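Local coordinates for vinylacetyl-CoA Delta-isomerase (Nitrosopumilus maritimus SCM1, PDB 6VJR) that dehydrates 4-hydroxybutyryl-CoA with the help of FAD and a [4Fe-4S] cluster, as an oxygen-tolerant enzyme of an ammonia-oxidizing archaeon, at the interface of chains A and B and the interface of chains A and C. Sequence-based numbering; all coordinates share one arbitrary frame. Chains: chain A/B/C, Vinylacetyl-CoA Delta-isomerase.

Contact 1: the interface of chains A and B. Residues chain A 186, 229-230, 254; chain B 386-387, 390.
A:His186 and B:Thr390 bury most of the surface in this small patch between chains A and B, and they show how one polar pair can be fixed by both a direct and a water-mediated link. The imidazole nitrogen ND1 of A:His186 hydrogen-bonds the hydroxyl OG1 of B:Thr390 at 2.7 Å, with an angle of 149° at the hydrogen; the structure alone does not show which partner donates. The two side chains cross at about a right angle, and CB of B:Thr390 lies at the edge of the imidazole, in its plane. The hydroxyl is placed there by a chi1 of 73°, which sets OG1 between the backbone N and the carbonyl carbon. The same OG1 is held by a water 3.0 Å away, and this water also bonds the backbone N of A:His186 at 2.9 Å, closing a loop around the pair. On its other branch, B:Thr390 turns CG2 toward the aliphatic part of A:Glu254, 3.9 Å from CB. Further along the ring, CE1 of A:His186 comes within 3.5 Å of the backbone N of B:Leu387. In the fold, A:His186 sits in the short link between strands 177-185 and 187-188 and meets helix 387-390 of chain B. A:Gln187, next in sequence, and B:Gly386, just before the helix, both bind FAD, so this join may brace the surroundings of the flavin.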
loop_
_atom_site.group_PDB
_atom_site.type_symbol
_atom_site.label_atom_id
_atom_site.label_comp_id
_atom_site.label_asym_id
_atom_site.label_seq_id
_atom_site.Cartn_x
_atom_site.Cartn_y
_atom_site.Cartn_z
ATOM N N HIS A 186 -15.983 26.789 0.535
ATOM C CA HIS A 186 -15.586 25.800 -0.477
ATOM C C HIS A 186 -16.683 25.527 -1.508
ATOM O O HIS A 186 -16.861 24.391 -1.939
ATOM C CB HIS A 186 -15.258 24.447 0.154
ATOM C CG HIS A 186 -14.597 24.559 1.480
ATOM N ND1 HIS A 186 -13.314 25.003 1.733
ATOM C CD2 HIS A 186 -15.138 24.236 2.667
ATOM C CE1 HIS A 186 -13.121 24.965 3.038
ATOM N NE2 HIS A 186 -14.207 24.482 3.620
ATOM N N GLY A 229 -11.978 31.602 -4.155
ATOM C CA GLY A 229 -10.810 30.858 -3.719
ATOM C C GLY A 229 -9.691 30.844 -4.763
ATOM O O GLY A 229 -9.912 30.705 -5.944
ATOM N N ARG A 230 -8.444 30.912 -4.292
ATOM C CA ARG A 230 -7.306 30.688 -5.162
ATOM C C ARG A 230 -7.232 29.211 -5.520
ATOM O O ARG A 230 -7.817 28.371 -4.846
ATOM C CB ARG A 230 -6.002 31.089 -4.488
ATOM C CG ARG A 230 -5.815 32.583 -4.305
ATOM C CD ARG A 230 -4.363 32.952 -4.203
ATOM N NE ARG A 230 -3.728 32.884 -5.522
ATOM C CZ ARG A 230 -2.700 33.641 -5.888
ATOM N NH1 ARG A 230 -2.052 34.399 -4.997
ATOM N NH2 ARG A 230 -2.254 33.564 -7.132
ATOM N N GLU A 254 -14.407 27.511 -6.737
ATOM C CA GLU A 254 -14.856 27.518 -5.358
ATOM C C GLU A 254 -14.892 28.960 -4.861
ATOM O O GLU A 254 -14.064 29.798 -5.275
ATOM C CB GLU A 254 -13.925 26.677 -4.482
ATOM C CG GLU A 254 -13.741 25.245 -4.985
ATOM C CD GLU A 254 -12.653 25.072 -6.050
ATOM O OE1 GLU A 254 -11.524 25.608 -5.887
ATOM O OE2 GLU A 254 -12.927 24.348 -7.048
ATOM N N GLY B 386 -10.296 21.419 3.657
ATOM C CA GLY B 386 -10.524 21.922 2.314
ATOM C C GLY B 386 -9.923 23.282 2.044
ATOM O O GLY B 386 -9.632 23.623 0.885
ATOM N N LEU B 387 -9.737 24.073 3.108
ATOM C CA LEU B 387 -9.241 25.431 2.934
ATOM C C LEU B 387 -7.826 25.433 2.343
ATOM O O LEU B 387 -7.363 26.464 1.827
ATOM C CB LEU B 387 -9.299 26.144 4.269
ATOM C CG LEU B 387 -9.522 27.651 4.287
ATOM C CD1 LEU B 387 -10.649 28.164 3.433
ATOM C CD2 LEU B 387 -9.629 28.077 5.739
ATOM N N THR B 390 -8.984 26.162 -1.097
ATOM C CA THR B 390 -10.033 27.115 -1.422
ATOM C C THR B 390 -9.797 28.471 -0.764
ATOM O O THR B 390 -10.657 29.340 -0.814
ATOM C CB THR B 390 -11.407 26.586 -1.015
ATOM O OG1 THR B 390 -11.567 26.610 0.389
ATOM C CG2 THR B 390 -11.716 25.220 -1.576
HETATM O O HOH W 1 -13.755 28.613 0.809
#

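Contact 2: the interface of chains A and C. Residues chain A 323-324, 326-327; chain C 455, 458-459, 462.
C:Arg455 takes hold of A:Asp324 side-on, with two nitrogens reaching two different oxygens of the one residue. NE forms a salt bridge and hydrogen bond of 2.8 Å to the carboxylate OD1, fairly straight at 160°. OD1 lies close to the guanidinium plane and is met on its syn side, although the two flat groups are turned 58° against each other. The terminal NH2 bonds the backbone O of A:Asp324 at 3.0 Å, a more bent bond. After an extended chi2, a bend at chi3 (78°) turns the guanidinium toward helix 320-345 of chain A. One face of the guanidinium then receives A:Ile327, whose CG2 stands 3.7 Å above the plane, shifted toward the rim. The same isoleucine, which loses more surface to the partner than any other residue of this patch, extends its other branch to C:Gln459, with CD1 3.8 Å from CB. That glutamine crosses A:Lys323 obliquely, laying its amide oxygen beside the aliphatic lysine chain. The salt bridge and the apolar patch thus lie side by side where helix 320-345 meets helix 451-461, in an interface that may be part of the native tetramer. At the far end, CE of C:Met462 touches CG2 of A:Ile326 at 3.9 Å.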
loop_
_atom_site.group_PDB
_atom_site.type_symbol
_atom_site.label_atom_id
_atom_site.label_comp_id
_atom_site.label_asym_id
_atom_site.label_seq_id
_atom_site.Cartn_x
_atom_site.Cartn_y
_atom_site.Cartn_z
ATOM N N LYS A 323 3.838 -0.126 -19.410
ATOM C CA LYS A 323 2.556 -0.791 -19.629
ATOM C C LYS A 323 1.948 -1.238 -18.294
ATOM O O LYS A 323 0.740 -1.109 -18.065
ATOM C CB LYS A 323 2.778 -2.023 -20.504
ATOM C CG LYS A 323 3.103 -1.750 -21.957
ATOM C CD LYS A 323 3.152 -2.971 -22.870
ATOM C CE LYS A 323 4.113 -4.029 -22.503
ATOM N NZ LYS A 323 4.178 -5.026 -23.579
ATOM N N ASP A 324 2.796 -1.739 -17.382
ATOM C CA ASP A 324 2.303 -2.225 -16.115
ATOM C C ASP A 324 1.742 -1.095 -15.255
ATOM O O ASP A 324 0.740 -1.309 -14.576
ATOM C CB ASP A 324 3.359 -3.005 -15.396
ATOM C CG ASP A 324 2.728 -3.952 -14.385
ATOM O OD1 ASP A 324 1.849 -4.770 -14.801
ATOM O OD2 ASP A 324 3.124 -3.864 -13.213
ATOM N N ILE A 326 0.377 1.710 -16.458
ATOM C CA ILE A 326 -0.895 2.124 -17.033
ATOM C C ILE A 326 -1.996 1.122 -16.663
ATOM O O ILE A 326 -3.155 1.496 -16.435
ATOM C CB ILE A 326 -0.726 2.344 -18.543
ATOM C CG1 ILE A 326 0.218 3.495 -18.806
ATOM C CG2 ILE A 326 -2.061 2.559 -19.243
ATOM C CD1 ILE A 326 0.619 3.634 -20.252
ATOM N N ILE A 327 -1.663 -0.161 -16.643
ATOM C CA ILE A 327 -2.607 -1.155 -16.123
ATOM C C ILE A 327 -2.989 -0.850 -14.676
ATOM O O ILE A 327 -4.158 -0.909 -14.287
ATOM C CB ILE A 327 -2.095 -2.582 -16.320
ATOM C CG1 ILE A 327 -1.956 -2.969 -17.792
ATOM C CG2 ILE A 327 -2.948 -3.564 -15.543
ATOM C CD1 ILE A 327 -1.086 -4.193 -18.052
ATOM N N ARG C 455 -3.999 -8.844 -15.378
ATOM C CA ARG C 455 -3.387 -7.643 -15.910
ATOM C C ARG C 455 -3.415 -7.659 -17.437
ATOM O O ARG C 455 -3.685 -6.643 -18.056
ATOM C CB ARG C 455 -2.020 -7.447 -15.287
ATOM C CG ARG C 455 -2.084 -7.273 -13.768
ATOM C CD ARG C 455 -0.777 -6.923 -13.142
ATOM N NE ARG C 455 -0.374 -5.519 -13.276
ATOM C CZ ARG C 455 -0.822 -4.539 -12.516
ATOM N NH1 ARG C 455 -1.674 -4.801 -11.563
ATOM N NH2 ARG C 455 -0.367 -3.324 -12.654
ATOM N N ILE C 458 -6.995 -6.902 -18.524
ATOM C CA ILE C 458 -7.273 -5.469 -18.378
ATOM C C ILE C 458 -6.624 -4.701 -19.534
ATOM O O ILE C 458 -7.254 -3.862 -20.164
ATOM C CB ILE C 458 -6.768 -4.952 -17.030
ATOM C CG1 ILE C 458 -7.595 -5.563 -15.883
ATOM C CG2 ILE C 458 -6.732 -3.421 -16.982
ATOM C CD1 ILE C 458 -7.035 -5.328 -14.489
ATOM N N GLN C 459 -5.369 -5.041 -19.852
ATOM C CA GLN C 459 -4.652 -4.378 -20.930
ATOM C C GLN C 459 -5.418 -4.484 -22.241
ATOM O O GLN C 459 -5.507 -3.519 -22.981
ATOM C CB GLN C 459 -3.280 -5.013 -21.052
ATOM C CG GLN C 459 -2.412 -4.380 -22.119
ATOM C CD GLN C 459 -0.986 -4.839 -22.011
ATOM O OE1 GLN C 459 -0.117 -4.116 -21.536
ATOM N NE2 GLN C 459 -0.746 -6.074 -22.359
ATOM N N MET C 462 -8.671 -1.946 -21.949
ATOM C CA MET C 462 -8.598 -0.678 -21.247
ATOM C C MET C 462 -8.579 0.549 -22.179
ATOM O O MET C 462 -8.438 1.692 -21.709
ATOM C CB MET C 462 -7.351 -0.670 -20.361
ATOM C CG MET C 462 -6.037 -0.648 -21.088
ATOM S SD MET C 462 -4.629 -0.678 -19.945
ATOM C CE MET C 462 -3.194 -0.698 -21.015
#

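Contact 3: the interface of chains A and B. Residues chain A 230, 254, 438, 442; chain B 388-390, 433.
B:Val389 packs against A:Val438 and A:Thr442 in a mainly apolar patch of the two-fold symmetric interface between chains A and B, which joins copies of this 4-hydroxyphenylacetate 3-hydroxylase-family protein and probably helps hold the tetramer together. Both methyls of B:Val389 work against helix 437-446. With chi1 at -71°, CG1 lies anti to the carbonyl carbon and CG2 between that carbon and the backbone N, spreading the fork across the helix surface. B:Val389 and A:Thr442 approach tip to tip: CG2 of the valine is 3.6 Å from CG2 of the threonine, while its CG1 lies 3.5 Å from the hydroxyl OG1. A:Val438, one helical turn earlier, instead slides past B:Val389 in the opposite direction, with CG1 3.7 Å from the valine CG2. The threonine methyl CG2 also touches CG1 of B:Val388 at 3.9 Å, and CD1 of B:Leu433 approaches the threonine OG1 from a loop. Near this apolar group, the carbonyl oxygens of A:Arg230 and B:Val389 stand 3.0 Å apart; since both can only accept, this close approach is a clash and doubtful in detail. A:Thr442 directly precedes A:Glu443, a residue at the iron and [4Fe-4S] sites, while B:Val389 lines the FAD pocket.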
loop_
_atom_site.group_PDB
_atom_site.type_symbol
_atom_site.label_atom_id
_atom_site.label_comp_id
_atom_site.label_asym_id
_atom_site.label_seq_id
_atom_site.Cartn_x
_atom_site.Cartn_y
_atom_site.Cartn_z
ATOM N N ARG A 230 -8.444 30.912 -4.292
ATOM C CA ARG A 230 -7.306 30.688 -5.162
ATOM C C ARG A 230 -7.232 29.211 -5.520
ATOM O O ARG A 230 -7.817 28.371 -4.846
ATOM C CB ARG A 230 -6.002 31.089 -4.488
ATOM C CG ARG A 230 -5.815 32.583 -4.305
ATOM C CD ARG A 230 -4.363 32.952 -4.203
ATOM N NE ARG A 230 -3.728 32.884 -5.522
ATOM C CZ ARG A 230 -2.700 33.641 -5.888
ATOM N NH1 ARG A 230 -2.052 34.399 -4.997
ATOM N NH2 ARG A 230 -2.254 33.564 -7.132
ATOM N N GLU A 254 -14.407 27.511 -6.737
ATOM C CA GLU A 254 -14.856 27.518 -5.358
ATOM C C GLU A 254 -14.892 28.960 -4.861
ATOM O O GLU A 254 -14.064 29.798 -5.275
ATOM C CB GLU A 254 -13.925 26.677 -4.482
ATOM C CG GLU A 254 -13.741 25.245 -4.985
ATOM C CD GLU A 254 -12.653 25.072 -6.050
ATOM O OE1 GLU A 254 -11.524 25.608 -5.887
ATOM O OE2 GLU A 254 -12.927 24.348 -7.048
ATOM N N VAL A 438 -6.609 20.547 -7.763
ATOM C CA VAL A 438 -7.501 20.939 -6.686
ATOM C C VAL A 438 -8.696 20.003 -6.621
ATOM O O VAL A 438 -9.041 19.505 -5.564
ATOM C CB VAL A 438 -7.949 22.394 -6.836
ATOM C CG1 VAL A 438 -9.112 22.755 -5.908
ATOM C CG2 VAL A 438 -6.760 23.290 -6.646
ATOM N N THR A 442 -7.384 17.124 -4.026
ATOM C CA THR A 442 -7.866 17.577 -2.739
ATOM C C THR A 442 -9.391 17.480 -2.578
ATOM O O THR A 442 -9.869 17.192 -1.471
ATOM C CB THR A 442 -7.313 18.982 -2.478
ATOM O OG1 THR A 442 -5.912 19.020 -2.782
ATOM C CG2 THR A 442 -7.456 19.322 -1.005
ATOM N N VAL B 388 -7.148 24.299 2.395
ATOM C CA VAL B 388 -5.805 24.228 1.861
ATOM C C VAL B 388 -5.830 24.513 0.363
ATOM O O VAL B 388 -4.847 25.020 -0.166
ATOM C CB VAL B 388 -5.141 22.885 2.256
ATOM C CG1 VAL B 388 -5.691 21.730 1.467
ATOM C CG2 VAL B 388 -3.641 22.965 2.140
ATOM N N VAL B 389 -7.005 24.339 -0.311
ATOM C CA VAL B 389 -7.106 24.637 -1.738
ATOM C C VAL B 389 -8.207 25.659 -2.065
ATOM O O VAL B 389 -8.390 25.953 -3.234
ATOM C CB VAL B 389 -7.351 23.371 -2.609
ATOM C CG1 VAL B 389 -6.121 22.524 -2.642
ATOM C CG2 VAL B 389 -8.571 22.565 -2.241
ATOM N N THR B 390 -8.984 26.162 -1.097
ATOM C CA THR B 390 -10.033 27.115 -1.422
ATOM C C THR B 390 -9.797 28.471 -0.764
ATOM O O THR B 390 -10.657 29.340 -0.814
ATOM C CB THR B 390 -11.407 26.586 -1.015
ATOM O OG1 THR B 390 -11.567 26.610 0.389
ATOM C CG2 THR B 390 -11.716 25.220 -1.576
ATOM N N LEU B 433 1.271 20.990 -3.610
ATOM C CA LEU B 433 0.801 21.342 -4.948
ATOM C C LEU B 433 1.658 22.407 -5.617
ATOM O O LEU B 433 1.748 22.405 -6.852
ATOM C CB LEU B 433 -0.647 21.825 -4.971
ATOM C CG LEU B 433 -1.678 20.836 -4.467
ATOM C CD1 LEU B 433 -3.016 21.484 -4.255
ATOM C CD2 LEU B 433 -1.794 19.712 -5.454
#

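Contacts 1 and 3 are neighbouring parts of one A-B interface: their C-alpha centres lie about 5 Å apart, and they share A:Arg230, A:Glu254 and B:Thr390. Helix 387-390 of chain B serves both: B:Leu387 belongs to contact 1, the valines to contact 3, and B:Thr390 to both. Contact 2 uses a different partner and lies about 35 Å from contact 1 and 31 Å from contact 3, again between C-alpha centres. The patches for chains B and C are thus well separated on chain A, consistent with a tetramer that uses two kinds of two-fold pairing.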